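Local coordinates for mutual gliding-motility protein MglA (Myxococcus xanthus DK 1622, PDB 6H17), which binds and hydrolyses GTP as an intracellular switch that coordinates social and adventurous gliding and sets the direction and speed of movement, at residues Asp52-Leu62 / Phe74-Tyr85. Numbering follows the deposited sequence.
Sequences DRTLFFDFLPL and FHLYTVPGQVFY. With GSP (5'-guanosine-diphosphate-monothiophosphate), chain C; SO4 (sulfate ion), chain D.
The Phe59 ring drives its CD1–CE1 edge over one face of the Tyr77 ring, Phe59 CD1 standing 3.4 Å from Tyr77 CZ in an offset edge-to-face pair with planes at 72°. Phe59 CG is anti to the backbone N (chi1 174°), which leans the ring back over strand 71-78, where its CZ lies over the rim of one face of the His75 ring, the two rings set obliquely; beyond it Pro61 CB fits against His75 CD2. At its other end Tyr77 offers its CD1 edge to Phe57 CE1. With an alanine at Tyr77, Phe59 would probably lose the face beneath its edge, and a gap would open between Phe59 and Phe57. On the reverse side of the sheet Leu62 CD1 rests against Leu76 CD2 at 3.7 Å. These strands form the antiparallel hairpin that precedes the Switch II region in small GTPases, and paired backbone bonds between Leu60 and Leu76 and between Leu62 and Phe74 hold it. Nearer the nucleotide, Thr78 OG1 donates to Asp58 OD2 (2.6 Å) from the anti side, 34° out of the carboxylate plane; Asp58 OD2 also takes part in a hydrogen bond with Thr26 OG1 of the P-loop. Past the strand end, Gly81 N donates to O3G of the GTP analogue (2.8 Å). Leu55 CD1 fills a hollow between Pro80 CB and Tyr85, sitting 3.4 Å above the centre of the tyrosine ring, while one water joins Tyr85 OH to Asp52 OD2.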
ATOM      1  N   ASP A  52      -3.447  22.508  -4.440  1.00 21.31           N
ATOM      2  CA  ASP A  52      -4.463  21.660  -5.077  1.00 19.75           C
ATOM      3  C   ASP A  52      -5.240  20.985  -3.944  1.00 17.76           C
ATOM      4  O   ASP A  52      -4.931  19.861  -3.530  1.00 18.44           O
ATOM      5  CB  ASP A  52      -3.852  20.649  -6.033  1.00 23.12           C
ATOM      6  CG  ASP A  52      -4.895  19.916  -6.860  1.00 26.01           C
ATOM      7  OD1 ASP A  52      -6.103  20.017  -6.551  1.00 24.85           O
ATOM      8  OD2 ASP A  52      -4.502  19.234  -7.832  1.00 28.38           O
ATOM      9  N   ARG A  53      -6.253  21.697  -3.451  1.00 19.37           N
ATOM     10  CA  ARG A  53      -6.860  21.346  -2.182  1.00 20.96           C
ATOM     11  C   ARG A  53      -7.664  20.064  -2.242  1.00 20.68           C
ATOM     12  O   ARG A  53      -7.977  19.489  -1.192  1.00 20.22           O
ATOM     13  CB  ARG A  53      -7.837  22.417  -1.720  1.00 29.02           C
ATOM     14  CG  ARG A  53      -7.288  23.793  -1.600  1.00 42.48           C
ATOM     15  CD  ARG A  53      -8.474  24.731  -1.587  1.00 53.43           C
ATOM     16  NE  ARG A  53      -9.330  24.402  -0.456  1.00 57.31           N
ATOM     17  CZ  ARG A  53      -9.061  24.765   0.791  1.00 61.82           C
ATOM     18  NH1 ARG A  53      -7.971  25.476   1.051  1.00 59.37           N
ATOM     19  NH2 ARG A  53      -9.876  24.422   1.777  1.00 59.93           N
ATOM     20  N   THR A  54      -8.074  19.639  -3.434  1.00 21.42           N
ATOM     21  CA  THR A  54      -8.879  18.433  -3.577  1.00 22.31           C
ATOM     22  C   THR A  54      -8.066  17.257  -4.084  1.00 20.77           C
ATOM     23  O   THR A  54      -8.641  16.213  -4.426  1.00 22.21           O
ATOM     24  CB  THR A  54     -10.111  18.686  -4.451  1.00 25.90           C
ATOM     25  OG1 THR A  54      -9.704  19.177  -5.726  1.00 25.91           O
ATOM     26  CG2 THR A  54     -11.033  19.694  -3.785  1.00 28.26           C
ATOM     27  N   LEU A  55      -6.742  17.370  -4.097  1.00 18.10           N
ATOM     28  CA  LEU A  55      -5.883  16.250  -4.487  1.00 17.15           C
ATOM     29  C   LEU A  55      -5.540  15.530  -3.194  1.00 19.83           C
ATOM     30  O   LEU A  55      -4.567  15.865  -2.514  1.00 24.10           O
ATOM     31  CB  LEU A  55      -4.644  16.747  -5.217  1.00 19.96           C
ATOM     32  CG  LEU A  55      -3.668  15.663  -5.679  1.00 21.80           C
ATOM     33  CD1 LEU A  55      -4.344  14.734  -6.663  1.00 26.02           C
ATOM     34  CD2 LEU A  55      -2.430  16.318  -6.281  1.00 24.25           C
ATOM     35  N   PHE A  56      -6.342  14.531  -2.840  1.00 16.82           N
ATOM     36  CA  PHE A  56      -6.280  13.939  -1.517  1.00 16.69           C
ATOM     37  C   PHE A  56      -5.504  12.634  -1.517  1.00 17.32           C
ATOM     38  O   PHE A  56      -5.643  11.802  -2.424  1.00 18.37           O
ATOM     39  CB  PHE A  56      -7.676  13.605  -0.987  1.00 17.27           C
ATOM     40  CG  PHE A  56      -8.539  14.793  -0.740  1.00 17.43           C
ATOM     41  CD1 PHE A  56      -8.291  15.647   0.331  1.00 18.24           C
ATOM     42  CD2 PHE A  56      -9.628  15.054  -1.555  1.00 20.31           C
ATOM     43  CE1 PHE A  56      -9.103  16.743   0.559  1.00 19.70           C
ATOM     44  CE2 PHE A  56     -10.444  16.149  -1.327  1.00 23.34           C
ATOM     45  CZ  PHE A  56     -10.175  16.999  -0.272  1.00 22.15           C
ATOM     46  N   PHE A  57      -4.726  12.435  -0.471  1.00 16.50           N
ATOM     47  CA  PHE A  57      -4.241  11.103  -0.130  1.00 14.79           C
ATOM     48  C   PHE A  57      -4.379  10.925   1.379  1.00 15.13           C
ATOM     49  O   PHE A  57      -4.690  11.861   2.119  1.00 16.74           O
ATOM     50  CB  PHE A  57      -2.817  10.872  -0.614  1.00 18.55           C
ATOM     51  CG  PHE A  57      -1.802  11.764   0.023  1.00 17.33           C
ATOM     52  CD1 PHE A  57      -1.099  11.340   1.120  1.00 16.87           C
ATOM     53  CD2 PHE A  57      -1.568  13.034  -0.476  1.00 18.99           C
ATOM     54  CE1 PHE A  57      -0.155  12.151   1.703  1.00 20.40           C
ATOM     55  CE2 PHE A  57      -0.630  13.848   0.097  1.00 19.58           C
ATOM     56  CZ  PHE A  57       0.079  13.420   1.182  1.00 18.83           C
ATOM     57  N   ASP A  58      -4.165   9.703   1.833  1.00 13.51           N
ATOM     58  CA  ASP A  58      -4.546   9.307   3.178  1.00 12.26           C
ATOM     59  C   ASP A  58      -3.332   8.932   4.003  1.00 12.10           C
ATOM     60  O   ASP A  58      -2.308   8.508   3.477  1.00 13.24           O
ATOM     61  CB  ASP A  58      -5.455   8.073   3.122  1.00 13.74           C
ATOM     62  CG  ASP A  58      -6.581   8.247   2.163  1.00 15.69           C
ATOM     63  OD1 ASP A  58      -7.508   9.026   2.476  1.00 16.62           O
ATOM     64  OD2 ASP A  58      -6.534   7.642   1.057  1.00 14.52           O
ATOM     65  N   PHE A  59      -3.495   9.068   5.325  1.00 12.42           N
ATOM     66  CA  PHE A  59      -2.503   8.709   6.331  1.00 13.11           C
ATOM     67  C   PHE A  59      -3.196   8.026   7.500  1.00 12.40           C
ATOM     68  O   PHE A  59      -4.214   8.517   8.001  1.00 12.85           O
ATOM     69  CB  PHE A  59      -1.777   9.974   6.830  1.00 14.28           C
ATOM     70  CG  PHE A  59      -0.831   9.728   7.989  1.00 14.73           C
ATOM     71  CD1 PHE A  59       0.468   9.315   7.758  1.00 16.16           C
ATOM     72  CD2 PHE A  59      -1.236   9.902   9.310  1.00 15.83           C
ATOM     73  CE1 PHE A  59       1.348   9.094   8.826  1.00 18.33           C
ATOM     74  CE2 PHE A  59      -0.354   9.678  10.378  1.00 18.72           C
ATOM     75  CZ  PHE A  59       0.923   9.280  10.132  1.00 20.25           C
ATOM     76  N   LEU A  60      -2.631   6.896   7.936  1.00 11.87           N
ATOM     77  CA  LEU A  60      -3.210   6.145   9.049  1.00 12.98           C
ATOM     78  C   LEU A  60      -2.106   5.449   9.835  1.00 13.75           C
ATOM     79  O   LEU A  60      -1.429   4.561   9.297  1.00 12.73           O
ATOM     80  CB  LEU A  60      -4.181   5.082   8.535  1.00 13.03           C
ATOM     81  CG  LEU A  60      -4.714   4.069   9.555  1.00 14.18           C
ATOM     82  CD1 LEU A  60      -5.432   4.758  10.698  1.00 16.03           C
ATOM     83  CD2 LEU A  60      -5.665   3.099   8.866  1.00 15.32           C
ATOM     84  N   PRO A  61      -1.882   5.827  11.101  1.00 13.50           N
ATOM     85  CA  PRO A  61      -0.892   5.119  11.924  1.00 13.85           C
ATOM     86  C   PRO A  61      -1.500   3.956  12.685  1.00 15.00           C
ATOM     87  O   PRO A  61      -2.627   4.032  13.178  1.00 16.38           O
ATOM     88  CB  PRO A  61      -0.413   6.210  12.888  1.00 17.30           C
ATOM     89  CG  PRO A  61      -1.513   7.173  12.993  1.00 18.80           C
ATOM     90  CD  PRO A  61      -2.409   7.029  11.774  1.00 14.71           C
ATOM     91  N   LEU A  62      -0.737   2.862  12.779  1.00 14.63           N
ATOM     92  CA  LEU A  62      -1.213   1.637  13.385  1.00 16.34           C
ATOM     93  C   LEU A  62      -0.104   0.940  14.152  1.00 15.72           C
ATOM     94  O   LEU A  62       1.076   1.048  13.803  1.00 16.85           O
ATOM     95  CB  LEU A  62      -1.651   0.606  12.315  1.00 18.02           C
ATOM     96  CG  LEU A  62      -2.786   0.975  11.386  1.00 16.44           C
ATOM     97  CD1 LEU A  62      -2.945  -0.088  10.304  1.00 17.31           C
ATOM     98  CD2 LEU A  62      -4.086   1.108  12.153  1.00 17.65           C
ATOM     99  N   PHE A  74       3.480   1.541  12.370  1.00 14.35           N
ATOM    100  CA  PHE A  74       3.344   1.555  10.921  1.00 14.83           C
ATOM    101  C   PHE A  74       2.512   2.755  10.503  1.00 14.96           C
ATOM    102  O   PHE A  74       1.438   3.002  11.070  1.00 18.08           O
ATOM    103  CB  PHE A  74       2.682   0.265  10.448  1.00 16.04           C
ATOM    104  CG  PHE A  74       3.593  -0.922  10.473  1.00 16.88           C
ATOM    105  CD1 PHE A  74       4.175  -1.390   9.308  1.00 18.10           C
ATOM    106  CD2 PHE A  74       3.890  -1.556  11.670  1.00 17.91           C
ATOM    107  CE1 PHE A  74       5.030  -2.470   9.332  1.00 20.06           C
ATOM    108  CE2 PHE A  74       4.745  -2.648  11.682  1.00 18.18           C
ATOM    109  CZ  PHE A  74       5.305  -3.097  10.520  1.00 20.12           C
ATOM    110  N   HIS A  75       2.996   3.488   9.509  1.00 13.26           N
ATOM    111  CA  HIS A  75       2.297   4.639   8.944  1.00 14.12           C
ATOM    112  C   HIS A  75       1.887   4.262   7.533  1.00 12.83           C
ATOM    113  O   HIS A  75       2.741   4.086   6.663  1.00 13.25           O
ATOM    114  CB  HIS A  75       3.189   5.868   8.969  1.00 17.56           C
ATOM    115  CG  HIS A  75       3.532   6.309  10.359  1.00 18.45           C
ATOM    116  ND1 HIS A  75       4.558   7.182  10.632  1.00 33.46           N
ATOM    117  CD2 HIS A  75       2.964   6.007  11.552  1.00 26.62           C
ATOM    118  CE1 HIS A  75       4.620   7.389  11.938  1.00 24.14           C
ATOM    119  NE2 HIS A  75       3.664   6.696  12.520  1.00 23.69           N
ATOM    120  N   LEU A  76       0.594   4.090   7.335  1.00 13.36           N
ATOM    121  CA  LEU A  76       0.042   3.746   6.036  1.00 12.14           C
ATOM    122  C   LEU A  76      -0.315   5.008   5.273  1.00 11.84           C
ATOM    123  O   LEU A  76      -0.937   5.929   5.826  1.00 13.06           O
ATOM    124  CB  LEU A  76      -1.225   2.918   6.189  1.00 12.42           C
ATOM    125  CG  LEU A  76      -1.055   1.439   6.528  1.00 19.12           C
ATOM    126  CD1 LEU A  76      -0.109   1.158   7.644  1.00 24.68           C
ATOM    127  CD2 LEU A  76      -2.438   0.795   6.792  1.00 16.66           C
ATOM    128  N   TYR A  77       0.078   5.043   3.992  1.00 11.99           N
ATOM    129  CA  TYR A  77      -0.229   6.130   3.081  1.00 11.20           C
ATOM    130  C   TYR A  77      -0.886   5.566   1.834  1.00 12.25           C
ATOM    131  O   TYR A  77      -0.569   4.452   1.409  1.00 13.20           O
ATOM    132  CB  TYR A  77       1.049   6.845   2.611  1.00 13.19           C
ATOM    133  CG  TYR A  77       1.753   7.702   3.653  1.00 13.34           C
ATOM    134  CD1 TYR A  77       1.619   9.076   3.616  1.00 17.87           C
ATOM    135  CD2 TYR A  77       2.540   7.148   4.651  1.00 14.72           C
ATOM    136  CE1 TYR A  77       2.261   9.882   4.538  1.00 22.18           C
ATOM    137  CE2 TYR A  77       3.191   7.965   5.599  1.00 15.18           C
ATOM    138  CZ  TYR A  77       3.030   9.315   5.508  1.00 18.41           C
ATOM    139  OH  TYR A  77       3.640  10.143   6.433  1.00 22.21           O
ATOM    140  N   THR A  78      -1.774   6.343   1.242  1.00 11.20           N
ATOM    141  CA  THR A  78      -2.140   6.120  -0.155  1.00 11.76           C
ATOM    142  C   THR A  78      -1.531   7.221  -1.003  1.00 11.63           C
ATOM    143  O   THR A  78      -0.924   8.167  -0.490  1.00 13.13           O
ATOM    144  CB  THR A  78      -3.657   6.091  -0.351  1.00 11.61           C
ATOM    145  OG1 THR A  78      -4.198   7.398  -0.130  1.00 12.46           O
ATOM    146  CG2 THR A  78      -4.311   5.083   0.560  1.00 11.33           C
ATOM    147  N   VAL A  79      -1.679   7.075  -2.317  1.00 11.41           N
ATOM    148  CA  VAL A  79      -1.222   8.078  -3.270  1.00 12.95           C
ATOM    149  C   VAL A  79      -2.388   8.445  -4.172  1.00 13.36           C
ATOM    150  O   VAL A  79      -3.369   7.687  -4.271  1.00 13.91           O
ATOM    151  CB  VAL A  79      -0.045   7.567  -4.134  1.00 12.37           C
ATOM    152  CG1 VAL A  79       1.099   7.071  -3.259  1.00 14.26           C
ATOM    153  CG2 VAL A  79      -0.488   6.493  -5.109  1.00 14.65           C
ATOM    154  N   PRO A  80      -2.293   9.563  -4.893  1.00 13.10           N
ATOM    155  CA  PRO A  80      -3.267   9.833  -5.961  1.00 12.64           C
ATOM    156  C   PRO A  80      -2.872   9.043  -7.194  1.00 12.91           C
ATOM    157  O   PRO A  80      -1.785   9.238  -7.749  1.00 14.26           O
ATOM    158  CB  PRO A  80      -3.165  11.346  -6.175  1.00 14.32           C
ATOM    159  CG  PRO A  80      -1.893  11.755  -5.541  1.00 28.08           C
ATOM    160  CD  PRO A  80      -1.398  10.704  -4.630  1.00 15.20           C
ATOM    161  N   GLY A  81      -3.725   8.119  -7.603  1.00 12.92           N
ATOM    162  CA  GLY A  81      -3.386   7.189  -8.656  1.00 13.09           C
ATOM    163  C   GLY A  81      -3.618   7.638 -10.064  1.00 12.88           C
ATOM    164  O   GLY A  81      -3.101   7.015 -11.000  1.00 14.26           O
ATOM    165  N   GLN A  82      -4.382   8.705 -10.282  1.00 13.80           N
ATOM    166  CA  GLN A  82      -4.625   9.147 -11.650  1.00 14.33           C
ATOM    167  C   GLN A  82      -3.308   9.568 -12.299  1.00 14.32           C
ATOM    168  O   GLN A  82      -2.439  10.160 -11.652  1.00 14.30           O
ATOM    169  CB  GLN A  82      -5.622  10.298 -11.657  1.00 15.92           C
ATOM    170  CG  GLN A  82      -7.048   9.915 -11.272  1.00 17.91           C
ATOM    171  CD  GLN A  82      -7.930  11.131 -11.123  1.00 32.64           C
ATOM    172  OE1 GLN A  82      -8.024  11.714 -10.044  1.00 39.04           O
ATOM    173  NE2 GLN A  82      -8.569  11.532 -12.209  1.00 46.51           N
ATOM    174  N   VAL A  83      -3.184   9.285 -13.600  1.00 16.34           N
ATOM    175  CA  VAL A  83      -1.878   9.307 -14.265  1.00 16.67           C
ATOM    176  C   VAL A  83      -1.142  10.628 -14.073  1.00 16.06           C
ATOM    177  O   VAL A  83       0.081  10.644 -13.913  1.00 15.67           O
ATOM    178  CB  VAL A  83      -2.037   8.965 -15.759  1.00 22.38           C
ATOM    179  CG1 VAL A  83      -2.354   7.510 -15.944  1.00 30.39           C
ATOM    180  CG2 VAL A  83      -3.097   9.826 -16.398  1.00 30.74           C
ATOM    181  N   PHE A  84      -1.858  11.754 -14.113  1.00 16.85           N
ATOM    182  CA  PHE A  84      -1.217  13.063 -14.112  1.00 18.97           C
ATOM    183  C   PHE A  84      -0.416  13.352 -12.854  1.00 18.48           C
ATOM    184  O   PHE A  84       0.447  14.234 -12.879  1.00 19.23           O
ATOM    185  CB  PHE A  84      -2.307  14.148 -14.254  1.00 29.82           C
ATOM    186  CG  PHE A  84      -1.784  15.563 -14.255  1.00 47.05           C
ATOM    187  CD1 PHE A  84      -1.387  16.169 -15.438  1.00 50.79           C
ATOM    188  CD2 PHE A  84      -1.710  16.295 -13.078  1.00 51.32           C
ATOM    189  CE1 PHE A  84      -0.911  17.470 -15.443  1.00 44.39           C
ATOM    190  CE2 PHE A  84      -1.237  17.592 -13.079  1.00 46.84           C
ATOM    191  CZ  PHE A  84      -0.838  18.180 -14.260  1.00 46.70           C
ATOM    192  N   TYR A  85      -0.705  12.680 -11.744  1.00 16.19           N
ATOM    193  CA  TYR A  85      -0.200  13.082 -10.428  1.00 15.11           C
ATOM    194  C   TYR A  85       1.085  12.377 -10.029  1.00 15.27           C
ATOM    195  O   TYR A  85       1.305  12.034  -8.865  1.00 15.08           O
ATOM    196  CB  TYR A  85      -1.291  12.904  -9.368  1.00 15.35           C
ATOM    197  CG  TYR A  85      -2.518  13.698  -9.694  1.00 15.60           C
ATOM    198  CD1 TYR A  85      -2.464  15.082  -9.761  1.00 19.29           C
ATOM    199  CD2 TYR A  85      -3.722  13.077  -9.933  1.00 18.35           C
ATOM    200  CE1 TYR A  85      -3.590  15.827 -10.085  1.00 22.06           C
ATOM    201  CE2 TYR A  85      -4.855  13.808 -10.254  1.00 22.28           C
ATOM    202  CZ  TYR A  85      -4.779  15.177 -10.322  1.00 19.46           C
ATOM    203  OH  TYR A  85      -5.909  15.916 -10.630  1.00 26.89           O
TER
HETATM  204  PG  GSP C 302      -7.499   7.715  -6.114  1.00 12.13           P
HETATM  205  O3B GSP C 302      -8.457   6.383  -5.893  1.00 11.42           O
HETATM  206  S1G GSP C 302      -8.281   8.674  -7.524  1.00 14.65           S
HETATM  207  O2G GSP C 302      -7.469   8.430  -4.748  1.00 14.69           O
HETATM  208  O3G GSP C 302      -6.108   7.160  -6.438  1.00 13.52           O
HETATM  209  PB  GSP C 302      -8.470   5.257  -4.778  1.00 11.11           P
HETATM  210  O1B GSP C 302      -7.617   4.116  -5.187  1.00 10.39           O
HETATM  211  O2B GSP C 302      -8.193   5.835  -3.443  1.00 11.13           O
HETATM  212  PA  GSP C 302     -11.121   4.699  -3.756  1.00 12.17           P
HETATM  213  O1A GSP C 302     -10.695   3.830  -2.669  1.00 12.44           O
HETATM  214  O2A GSP C 302     -11.566   6.056  -3.423  1.00 14.33           O
HETATM  215  O3A GSP C 302     -10.002   4.767  -4.884  1.00 11.27           O
HETATM  216  O5' GSP C 302     -12.251   3.894  -4.545  1.00 12.22           O
HETATM  217  C5' GSP C 302     -12.838   4.442  -5.715  1.00 13.11           C
HETATM  218  C4' GSP C 302     -14.247   3.896  -5.906  1.00 14.77           C
HETATM  219  O4' GSP C 302     -14.190   2.466  -6.083  1.00 14.17           O
HETATM  220  C3' GSP C 302     -15.121   4.144  -4.704  1.00 14.90           C
HETATM  221  O3' GSP C 302     -16.437   4.455  -5.132  1.00 23.55           O
HETATM  222  C2' GSP C 302     -15.137   2.826  -3.933  1.00 15.24           C
HETATM  223  O2' GSP C 302     -16.276   2.591  -3.159  1.00 16.83           O
HETATM  224  C1' GSP C 302     -15.010   1.844  -5.107  1.00 12.82           C
HETATM  225  N9  GSP C 302     -14.440   0.552  -4.750  1.00 12.11           N
HETATM  226  C8  GSP C 302     -13.271   0.355  -4.081  1.00 11.63           C
HETATM  227  N7  GSP C 302     -13.057  -0.967  -3.923  1.00 11.28           N
HETATM  228  C5  GSP C 302     -14.115  -1.615  -4.505  1.00 10.46           C
HETATM  229  C6  GSP C 302     -14.443  -2.963  -4.635  1.00 11.70           C
HETATM  230  O6  GSP C 302     -13.751  -3.921  -4.215  1.00 11.84           O
HETATM  231  N1  GSP C 302     -15.613  -3.234  -5.273  1.00 10.71           N
HETATM  232  C2  GSP C 302     -16.428  -2.256  -5.785  1.00 11.78           C
HETATM  233  N2  GSP C 302     -17.540  -2.610  -6.405  1.00 12.55           N
HETATM  234  N3  GSP C 302     -16.135  -0.941  -5.664  1.00 11.81           N
HETATM  235  C4  GSP C 302     -14.985  -0.665  -5.021  1.00 11.48           C
HETATM  236  S   SO4 D 303      -6.755   7.438 -14.691  1.00 21.57           S
HETATM  237  O1  SO4 D 303      -6.989   6.805 -13.393  1.00 22.96           O
HETATM  238  O2  SO4 D 303      -5.325   7.739 -14.825  1.00 25.08           O
HETATM  239  O3  SO4 D 303      -7.134   6.557 -15.793  1.00 24.86           O
HETATM  240  O4  SO4 D 303      -7.513   8.688 -14.723  1.00 36.16           O
HETATM  241  O   HOH W   1      -6.025  18.468  -9.854  1.00 33.98           O